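Local coordinates for proximal thread matrix protein 1 (Mytilus galloprovincialis, PDB 4CN8), which probably organises collagen-rich proximal byssal threads as a zinc-binding matrix protein built from two von Willebrand factor type A domains, at residues A[250-255]-A[287-292]. Sequence-based numbering, arbitrary orientation.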
loop_
_atom_site.group_PDB
_atom_site.type_symbol
_atom_site.label_atom_id
_atom_site.label_comp_id
_atom_site.label_asym_id
_atom_site.label_seq_id
_atom_site.Cartn_x
_atom_site.Cartn_y
_atom_site.Cartn_z
ATOM N N ALA A 250 19.588 -0.694 -4.693
ATOM C CA ALA A 250 20.807 -1.274 -4.147
ATOM C C ALA A 250 20.502 -2.118 -2.918
ATOM O O ALA A 250 21.383 -2.781 -2.380
ATOM C CB ALA A 250 21.787 -0.186 -3.794
ATOM N N GLY A 251 19.250 -2.087 -2.480
ATOM C CA GLY A 251 18.842 -2.811 -1.292
ATOM C C GLY A 251 18.544 -4.267 -1.578
ATOM O O GLY A 251 18.384 -4.661 -2.732
ATOM N N HIS A 252 18.469 -5.069 -0.519
ATOM C CA HIS A 252 18.192 -6.492 -0.656
ATOM C C HIS A 252 16.696 -6.772 -0.811
ATOM O O HIS A 252 15.862 -6.192 -0.108
ATOM C CB HIS A 252 18.740 -7.254 0.547
ATOM C CG HIS A 252 20.232 -7.199 0.664
ATOM N ND1 HIS A 252 20.939 -8.037 1.502
ATOM C CD2 HIS A 252 21.148 -6.412 0.059
ATOM C CE1 HIS A 252 22.229 -7.768 1.403
ATOM N NE2 HIS A 252 22.383 -6.783 0.531
ATOM N N ALA A 253 16.372 -7.677 -1.730
ATOM C CA ALA A 253 14.987 -8.030 -2.020
ATOM C C ALA A 253 14.881 -9.452 -2.568
ATOM O O ALA A 253 15.827 -9.978 -3.149
ATOM C CB ALA A 253 14.403 -7.054 -2.999
ATOM N N ASP A 254 13.722 -10.068 -2.363
ATOM C CA ASP A 254 13.399 -11.346 -2.983
ATOM C C ASP A 254 12.261 -11.120 -3.968
ATOM O O ASP A 254 11.131 -10.847 -3.577
ATOM C CB ASP A 254 12.986 -12.375 -1.929
ATOM C CG ASP A 254 14.163 -12.894 -1.130
ATOM O OD1 ASP A 254 15.293 -12.885 -1.661
ATOM O OD2 ASP A 254 13.958 -13.314 0.030
ATOM N N ILE A 255 12.565 -11.236 -5.252
ATOM C CA ILE A 255 11.605 -10.881 -6.283
ATOM C C ILE A 255 11.227 -12.079 -7.121
ATOM O O ILE A 255 12.075 -12.711 -7.750
ATOM C CB ILE A 255 12.160 -9.775 -7.195
ATOM C CG1 ILE A 255 12.314 -8.489 -6.390
ATOM C CG2 ILE A 255 11.242 -9.547 -8.388
ATOM C CD1 ILE A 255 12.915 -7.358 -7.161
ATOM N N PHE A 287 18.809 -3.714 -10.778
ATOM C CA PHE A 287 19.245 -3.899 -9.399
ATOM C C PHE A 287 20.767 -3.915 -9.274
ATOM O O PHE A 287 21.468 -4.542 -10.069
ATOM C CB PHE A 287 18.643 -5.176 -8.821
ATOM C CG PHE A 287 17.198 -5.044 -8.470
ATOM C CD1 PHE A 287 16.224 -5.196 -9.438
ATOM C CD2 PHE A 287 16.811 -4.754 -7.176
ATOM C CE1 PHE A 287 14.897 -5.071 -9.122
ATOM C CE2 PHE A 287 15.475 -4.624 -6.853
ATOM C CZ PHE A 287 14.519 -4.783 -7.827
ATOM N N ASN A 288 21.272 -3.223 -8.260
ATOM C CA ASN A 288 22.706 -3.045 -8.118
ATOM C C ASN A 288 23.461 -4.367 -8.047
ATOM O O ASN A 288 24.318 -4.629 -8.888
ATOM C CB ASN A 288 23.028 -2.177 -6.908
ATOM C CG ASN A 288 24.429 -1.607 -6.971
ATOM O OD1 ASN A 288 24.748 -0.808 -7.855
ATOM N ND2 ASN A 288 25.277 -2.021 -6.042
ATOM N N LYS A 289 23.162 -5.196 -7.053
ATOM C CA LYS A 289 23.804 -6.511 -6.970
ATOM C C LYS A 289 22.815 -7.629 -6.673
ATOM O O LYS A 289 21.953 -7.516 -5.797
ATOM C CB LYS A 289 24.948 -6.523 -5.943
ATOM C CG LYS A 289 24.516 -6.384 -4.501
ATOM C CD LYS A 289 25.725 -6.269 -3.578
ATOM C CE LYS A 289 25.316 -5.986 -2.137
ATOM N NZ LYS A 289 24.508 -4.734 -1.981
ATOM N N THR A 290 22.961 -8.719 -7.415
ATOM C CA THR A 290 22.046 -9.834 -7.316
ATOM C C THR A 290 22.672 -10.956 -6.502
ATOM O O THR A 290 23.891 -11.022 -6.364
ATOM C CB THR A 290 21.679 -10.366 -8.709
ATOM O OG1 THR A 290 22.858 -10.828 -9.377
ATOM C CG2 THR A 290 21.028 -9.273 -9.533
ATOM N N GLY A 291 21.831 -11.835 -5.967
ATOM C CA GLY A 291 22.298 -12.975 -5.199
ATOM C C GLY A 291 22.064 -12.839 -3.705
ATOM O O GLY A 291 21.449 -11.871 -3.252
ATOM N N PRO A 292 22.568 -13.816 -2.930
ATOM C CA PRO A 292 22.394 -13.980 -1.480
ATOM C C PRO A 292 22.808 -12.758 -0.673
ATOM O O PRO A 292 22.298 -12.543 0.427
ATOM C CB PRO A 292 23.320 -15.152 -1.147
ATOM C CG PRO A 292 23.464 -15.909 -2.419
ATOM C CD PRO A 292 23.386 -14.897 -3.514
#
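Ala250 and Asn288 bring the two backbones closest, with CA atoms 4.7 Å apart, and the chains then diverge to 8.4 Å between CA of His252 and CA of Thr290. At the near end the touch is aliphatic. CB of Asn288 points toward the other segment and lies 3.7 Å from CA of Ala250 and 3.9 Å from its CB. The Asn288 amide carbon CG is anti to the backbone N (chi1 -162°) and carries the amide onward from there.

Lys289 reaches across to His252 and Ala250. Its chain runs extended as far as CE and bends at the last torsion (chi4 -58°). NZ then sits in the plane of the His252 ring, at its edge, 3.9 Å from NE2. The same NZ is 3.7 Å from O of Ala250. Neither approach is a hydrogen bond. A sulfate ion, probably from the crystallisation liquor, lies about 5 Å from the Lys289 side chain.

On the buried side, Ile255 and Phe287 approach from opposite directions. The CD1 methyl of Ile255 meets the outer end of the Phe287 ring obliquely. The modelled separation is too short to be real, so the closeness of this pair is doubtful. Phe297 packs edge-to-face with Phe287, while Val364 and Ile366 also touch Ile255.

The contact joins the loop leading into strand 253-260, and the start of that central strand of the second von Willebrand factor type A domain, to the loop between helix 272-284 and strand 296-302. Strand 296-302, hydrogen-bonded to Ile255 through Gln296 and Ala298, helps place them. Direct contact is apolar touching and loose polar proximity, without a hydrogen bond. Lys289 could make protonation of His252 less favourable, an effect the nearby sulfate would weaken.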